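Local coordinates for anopheles Plasmodium-responsive Leucine-rich repeat protein 1B (Anopheles gambiae, PDB 4XGO) that interacts with LRIM1 and, as a Plasmodium-responsive leucine-rich repeat protein, probably acts in mosquito defence against the malaria parasite, at the interface of chains A and B. Numbering follows the deposited sequence. Chains: chain A/B, Anopheles Plasmodium-responsive Leucine-rich repeat protein 1B.

Contact 1: the interface of chains A and B. Residues chain A 25, 28-30, 46; chain B 15, 18-19, 22.
The backbone carbonyl oxygen of A:Asn29 comes near the rim of the B:Phe22 ring, with O equally far, 4.0 Å, from ring carbons CE2 and CZ. This is a loose van der Waals approach; the patch as a whole is an apolar helix-on-strand contact. A:Leu28 is its centre. With CG anti to the backbone N (chi1 176°), its two methyl groups are split between residues one turn apart on the partner helix. CD1 meets CD2 of B:Leu19 at 3.7 Å, the two side chains crossing at about a right angle, and also reaches CE2 of B:Phe22 at 4.2 Å. CD2 goes the other way along the helix, to CD1 of B:Leu15 at 3.9 Å, where the side chains meet at a slant. Thus one leucine wedges against residues spread over two helical turns, and together with B:Leu19 it loses more surface to the partner than any other residue of the patch.

B:Leu19 has CG anti to its carbonyl carbon (chi1 -71°); the branch methyl CD2, not the extended CD1, meets A:Leu28. A:Val25 CG1 comes near the same methyl, B:Leu19 CD2, at 4.5 Å. On the flank, CD2 of A:Leu30 touches CD1 of B:Leu18 at 4.0 Å, a peripheral link that covers little of B:Leu18. A:Ala46 CB approaches B:Leu15 CD2 at 4.2 Å and borders the opposite end. Within chain B, the carbonyl oxygen of B:Leu18 lies over one face of the B:Phe22 ring, toward its rim, one helical turn back.

B:Leu15, B:Leu18, B:Leu19 and B:Phe22 recur at three- and four-residue steps and make one greasy stripe along helix 12-23. That stripe rests on strand 27-29 of chain A and the loops beside it, near the N-terminal end of the leucine-rich repeat domain.

Contact 2: the interface of chains A and B. Residues chain A 8-11; chain B 37-39.
An intermolecular parallel beta pairing joins the two copies here: strand 8-10 of chain A adds itself alongside strand 35-38 of chain B, tying the N-terminal arm of one molecule to the body of the other. The crystal alone does not establish that this homodimer forms in the mosquito. A:Leu10 bonds through its N and its O. Its N donates to the carbonyl oxygen of B:Glu37 at 2.8 Å, almost straight at the hydrogen (177°) though the donor is tilted from the carbonyl plane. Its O accepts from N of B:Asp39 at 2.9 Å, with the donor nearly in line with the carbonyl bond. These bonds straddle B:Ile38, as parallel pairing does, and fix the register.

Side chains reinforce the pairing. The aliphatic part of B:Glu37 caps the imidazole of A:His9: CB sits over the middle of one face, 3.6 Å from the ring centroid, as a CH-pi contact. CG of B:Glu37 runs anti to the backbone N (chi1 180°), and the bend at chi2 lays the carboxylate above the same face, past the CG–ND1 side of the ring, its plane 29° from the imidazole. OE1 lies near A:His9 ND1 without a direct bond between them. ND1 instead engages a water lying in the ring plane at its edge, 2.7 Å away. That water also meets OD1 of B:Asp39 at 2.9 Å and, weakly, OE1 of B:Glu37, so it relays the histidine to both acids. The two carboxylates nearby would tend to stabilise a protonated imidazole, although its charge is not seen.

A:Thr11 and B:Asp39 lie side by side, pointing the same way, and the carboxylate oxygen OD2 of B:Asp39 comes 3.3 Å from methyl CG2 of A:Thr11. In the assembly, this site anchors the segment leading into helix 12-23 on the partner chain.

Contact 1: the interface of chains A and B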
ATOM      1  N   VAL A  25      17.805 -19.053 -19.179  1.00 28.78           N
ATOM      2  CA  VAL A  25      18.361 -18.259 -18.086  1.00 28.08           C
ATOM      3  C   VAL A  25      18.723 -16.869 -18.611  1.00 26.10           C
ATOM      4  O   VAL A  25      19.719 -16.267 -18.228  1.00 26.39           O
ATOM      5  CB  VAL A  25      19.550 -18.962 -17.404  1.00 29.30           C
ATOM      6  CG1 VAL A  25      19.947 -18.227 -16.126  1.00 29.84           C
ATOM      7  CG2 VAL A  25      19.196 -20.409 -17.085  1.00 30.65           C
ATOM      8  N   LEU A  28      15.403 -13.877 -15.526  1.00 15.80           N
ATOM      9  CA  LEU A  28      15.385 -14.513 -14.228  1.00 15.50           C
ATOM     10  C   LEU A  28      14.378 -13.803 -13.354  1.00 14.98           C
ATOM     11  O   LEU A  28      14.550 -12.631 -13.024  1.00 14.40           O
ATOM     12  CB  LEU A  28      16.785 -14.515 -13.590  1.00 16.00           C
ATOM     13  CG  LEU A  28      16.855 -15.079 -12.168  1.00 16.54           C
ATOM     14  CD1 LEU A  28      16.389 -16.527 -12.147  1.00 17.41           C
ATOM     15  CD2 LEU A  28      18.240 -14.966 -11.559  1.00 17.03           C
ATOM     16  N   ASN A  29      13.338 -14.522 -12.968  1.00 14.48           N
ATOM     17  CA  ASN A  29      12.323 -13.968 -12.091  1.00 13.94           C
ATOM     18  C   ASN A  29      12.525 -14.390 -10.630  1.00 13.97           C
ATOM     19  O   ASN A  29      12.209 -15.519 -10.235  1.00 14.08           O
ATOM     20  CB  ASN A  29      10.921 -14.322 -12.576  1.00 13.99           C
ATOM     21  CG  ASN A  29       9.847 -13.604 -11.776  1.00 13.59           C
ATOM     22  OD1 ASN A  29      10.152 -12.684 -11.018  1.00 12.88           O
ATOM     23  ND2 ASN A  29       8.589 -13.993 -11.957  1.00 13.68           N
ATOM     24  N   LEU A  30      13.071 -13.462  -9.835  1.00 13.58           N
ATOM     25  CA  LEU A  30      13.222 -13.633  -8.412  1.00 13.70           C
ATOM     26  C   LEU A  30      12.246 -12.741  -7.670  1.00 13.30           C
ATOM     27  O   LEU A  30      12.422 -12.452  -6.479  1.00 13.52           O
ATOM     28  CB  LEU A  30      14.648 -13.304  -7.992  1.00 14.11           C
ATOM     29  CG  LEU A  30      15.752 -14.112  -8.652  1.00 14.64           C
ATOM     30  CD1 LEU A  30      17.121 -13.640  -8.146  1.00 14.82           C
ATOM     31  CD2 LEU A  30      15.552 -15.600  -8.426  1.00 15.38           C
ATOM     32  N   ALA A  46      25.727 -17.347 -13.411  1.00 27.35           N
ATOM     33  CA  ALA A  46      24.538 -16.953 -14.158  1.00 27.03           C
ATOM     34  C   ALA A  46      24.835 -15.765 -15.065  1.00 26.58           C
ATOM     35  O   ALA A  46      24.094 -14.776 -15.080  1.00 25.32           O
ATOM     36  CB  ALA A  46      23.409 -16.617 -13.192  1.00 26.88           C
TER
ATOM     37  N   LEU B  15      20.586 -19.736  -5.317  1.00 24.21           N
ATOM     38  CA  LEU B  15      20.209 -19.493  -6.720  1.00 23.50           C
ATOM     39  C   LEU B  15      20.257 -20.781  -7.546  1.00 23.95           C
ATOM     40  O   LEU B  15      19.329 -21.078  -8.295  1.00 23.16           O
ATOM     41  CB  LEU B  15      21.045 -18.386  -7.365  1.00 23.39           C
ATOM     42  CG  LEU B  15      20.720 -18.084  -8.834  1.00 23.17           C
ATOM     43  CD1 LEU B  15      19.248 -17.708  -9.039  1.00 22.51           C
ATOM     44  CD2 LEU B  15      21.654 -16.986  -9.340  1.00 23.42           C
ATOM     45  N   LEU B  18      17.190 -22.824  -6.779  1.00 24.82           N
ATOM     46  CA  LEU B  18      16.035 -22.213  -7.411  1.00 24.20           C
ATOM     47  C   LEU B  18      16.035 -22.492  -8.903  1.00 24.18           C
ATOM     48  O   LEU B  18      15.013 -22.906  -9.467  1.00 24.02           O
ATOM     49  CB  LEU B  18      16.029 -20.708  -7.192  1.00 23.83           C
ATOM     50  CG  LEU B  18      15.378 -20.186  -5.925  1.00 23.97           C
ATOM     51  CD1 LEU B  18      15.648 -18.694  -5.822  1.00 23.56           C
ATOM     52  CD2 LEU B  18      13.881 -20.476  -5.934  1.00 23.71           C
ATOM     53  N   LEU B  19      17.181 -22.259  -9.544  1.00 24.62           N
ATOM     54  CA  LEU B  19      17.296 -22.460 -10.987  1.00 25.36           C
ATOM     55  C   LEU B  19      17.000 -23.905 -11.388  1.00 26.58           C
ATOM     56  O   LEU B  19      16.421 -24.144 -12.439  1.00 27.34           O
ATOM     57  CB  LEU B  19      18.681 -22.058 -11.501  1.00 25.79           C
ATOM     58  CG  LEU B  19      19.024 -20.565 -11.529  1.00 25.38           C
ATOM     59  CD1 LEU B  19      20.452 -20.366 -12.012  1.00 26.05           C
ATOM     60  CD2 LEU B  19      18.045 -19.813 -12.412  1.00 24.98           C
ATOM     61  N   PHE B  22      13.283 -24.360 -11.364  1.00 29.17           N
ATOM     62  CA  PHE B  22      12.734 -23.697 -12.556  1.00 28.88           C
ATOM     63  C   PHE B  22      12.977 -24.525 -13.822  1.00 30.89           C
ATOM     64  O   PHE B  22      12.049 -24.781 -14.589  1.00 31.03           O
ATOM     65  CB  PHE B  22      13.350 -22.312 -12.767  1.00 28.10           C
ATOM     66  CG  PHE B  22      13.089 -21.323 -11.655  1.00 26.70           C
ATOM     67  CD1 PHE B  22      12.104 -21.527 -10.685  1.00 26.60           C
ATOM     68  CD2 PHE B  22      13.825 -20.153 -11.606  1.00 26.72           C
ATOM     69  CE1 PHE B  22      11.886 -20.585  -9.680  1.00 26.14           C
ATOM     70  CE2 PHE B  22      13.599 -19.207 -10.616  1.00 26.21           C
ATOM     71  CZ  PHE B  22      12.631 -19.425  -9.653  1.00 25.74           C
TER

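Contact 2: the interface of chains A and B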
ATOM      1  N   MET A   8      -0.340  -7.788 -18.305  1.00 24.08           N
ATOM      2  CA  MET A   8      -0.251  -8.857 -19.302  1.00 22.90           C
ATOM      3  C   MET A   8      -1.366  -9.873 -19.126  1.00 21.74           C
ATOM      4  O   MET A   8      -1.931 -10.023 -18.034  1.00 19.23           O
ATOM      5  CB  MET A   8       1.111  -9.547 -19.240  1.00 23.06           C
ATOM      6  CG  MET A   8       1.352 -10.474 -18.054  1.00 23.49           C
ATOM      7  SD  MET A   8       2.882 -11.443 -18.182  1.00 25.58           S
ATOM      8  CE  MET A   8       2.303 -12.853 -19.087  1.00 26.12           C
ATOM      9  N   HIS A   9      -1.708 -10.535 -20.232  1.00 21.09           N
ATOM     10  CA  HIS A   9      -2.626 -11.671 -20.226  1.00 21.10           C
ATOM     11  C   HIS A   9      -1.761 -12.931 -20.214  1.00 19.62           C
ATOM     12  O   HIS A   9      -0.805 -13.039 -21.007  1.00 20.20           O
ATOM     13  CB  HIS A   9      -3.514 -11.677 -21.495  1.00 22.61           C
ATOM     14  CG  HIS A   9      -4.662 -10.711 -21.452  1.00 24.14           C
ATOM     15  ND1 HIS A   9      -5.897 -11.011 -21.992  1.00 26.07           N
ATOM     16  CD2 HIS A   9      -4.770  -9.460 -20.943  1.00 24.72           C
ATOM     17  CE1 HIS A   9      -6.715  -9.988 -21.811  1.00 25.97           C
ATOM     18  NE2 HIS A   9      -6.054  -9.031 -21.183  1.00 25.36           N
ATOM     19  N   LEU A  10      -2.054 -13.865 -19.321  1.00 18.30           N
ATOM     20  CA  LEU A  10      -1.365 -15.133 -19.290  1.00 18.64           C
ATOM     21  C   LEU A  10      -2.115 -16.140 -20.160  1.00 19.54           C
ATOM     22  O   LEU A  10      -3.178 -16.640 -19.785  1.00 19.55           O
ATOM     23  CB  LEU A  10      -1.226 -15.674 -17.877  1.00 18.59           C
ATOM     24  CG  LEU A  10      -0.220 -16.824 -17.753  1.00 19.04           C
ATOM     25  CD1 LEU A  10       1.191 -16.319 -17.973  1.00 19.01           C
ATOM     26  CD2 LEU A  10      -0.343 -17.497 -16.393  1.00 19.35           C
ATOM     27  N   THR A  11      -1.529 -16.429 -21.318  1.00 20.52           N
ATOM     28  CA  THR A  11      -2.131 -17.313 -22.323  1.00 22.01           C
ATOM     29  C   THR A  11      -1.138 -18.431 -22.610  1.00 22.39           C
ATOM     30  O   THR A  11       0.024 -18.355 -22.195  1.00 20.90           O
ATOM     31  CB  THR A  11      -2.491 -16.518 -23.604  1.00 22.94           C
ATOM     32  OG1 THR A  11      -1.317 -16.235 -24.391  1.00 24.18           O
ATOM     33  CG2 THR A  11      -3.176 -15.220 -23.255  1.00 22.87           C
TER
ATOM     34  N   GLU B  37      -5.080 -11.107 -16.438  1.00 17.90           N
ATOM     35  CA  GLU B  37      -6.046 -12.046 -16.971  1.00 18.15           C
ATOM     36  C   GLU B  37      -5.291 -13.340 -17.175  1.00 17.14           C
ATOM     37  O   GLU B  37      -4.104 -13.315 -17.509  1.00 16.06           O
ATOM     38  CB  GLU B  37      -6.593 -11.549 -18.305  1.00 19.26           C
ATOM     39  CG  GLU B  37      -7.610 -12.481 -18.949  1.00 20.78           C
ATOM     40  CD  GLU B  37      -7.012 -13.627 -19.750  1.00 21.81           C
ATOM     41  OE1 GLU B  37      -5.798 -13.620 -20.044  1.00 22.39           O
ATOM     42  OE2 GLU B  37      -7.801 -14.542 -20.102  1.00 23.32           O
ATOM     43  N   ILE B  38      -5.991 -14.455 -16.943  1.00 16.81           N
ATOM     44  CA  ILE B  38      -5.460 -15.790 -17.183  1.00 16.76           C
ATOM     45  C   ILE B  38      -6.461 -16.580 -18.030  1.00 17.13           C
ATOM     46  O   ILE B  38      -7.635 -16.634 -17.680  1.00 16.54           O
ATOM     47  CB  ILE B  38      -5.229 -16.530 -15.848  1.00 16.71           C
ATOM     48  CG1 ILE B  38      -4.250 -15.727 -14.973  1.00 16.43           C
ATOM     49  CG2 ILE B  38      -4.688 -17.928 -16.095  1.00 17.08           C
ATOM     50  CD1 ILE B  38      -4.113 -16.291 -13.573  1.00 16.51           C
ATOM     51  N   ASP B  39      -6.005 -17.135 -19.158  1.00 17.61           N
ATOM     52  CA  ASP B  39      -6.850 -18.017 -19.986  1.00 18.73           C
ATOM     53  C   ASP B  39      -7.118 -19.344 -19.260  1.00 18.69           C
ATOM     54  O   ASP B  39      -6.249 -19.852 -18.559  1.00 18.16           O
ATOM     55  CB  ASP B  39      -6.179 -18.326 -21.335  1.00 19.80           C
ATOM     56  CG  ASP B  39      -6.197 -17.154 -22.318  1.00 20.52           C
ATOM     57  OD1 ASP B  39      -6.689 -16.057 -21.996  1.00 21.71           O
ATOM     58  OD2 ASP B  39      -5.692 -17.343 -23.448  1.00 22.04           O
TER
HETATM   59  O   HOH W   1      -6.168 -13.413 -23.140  1.00 38.57           O

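The C-alpha centres of contact 1 and contact 2 lie about 22 Å apart, and the two share no residue as given. The two-fold symmetry connects them: strand 8-10, used in contact 2, leads directly into helix 12-23, the element that chain B contributes to contact 1. Each chain therefore lays a continuous strand-helix arm on its partner, the strand joining the partner's strand 35-38 and the helix covering its strand 27-29. With both twins counted, the arms are exchanged reciprocally. Contact 2 supplies directional, register-setting bonds and contact 1 apolar burial, a combination that could hold the two repeat domains together at their N-terminal ends.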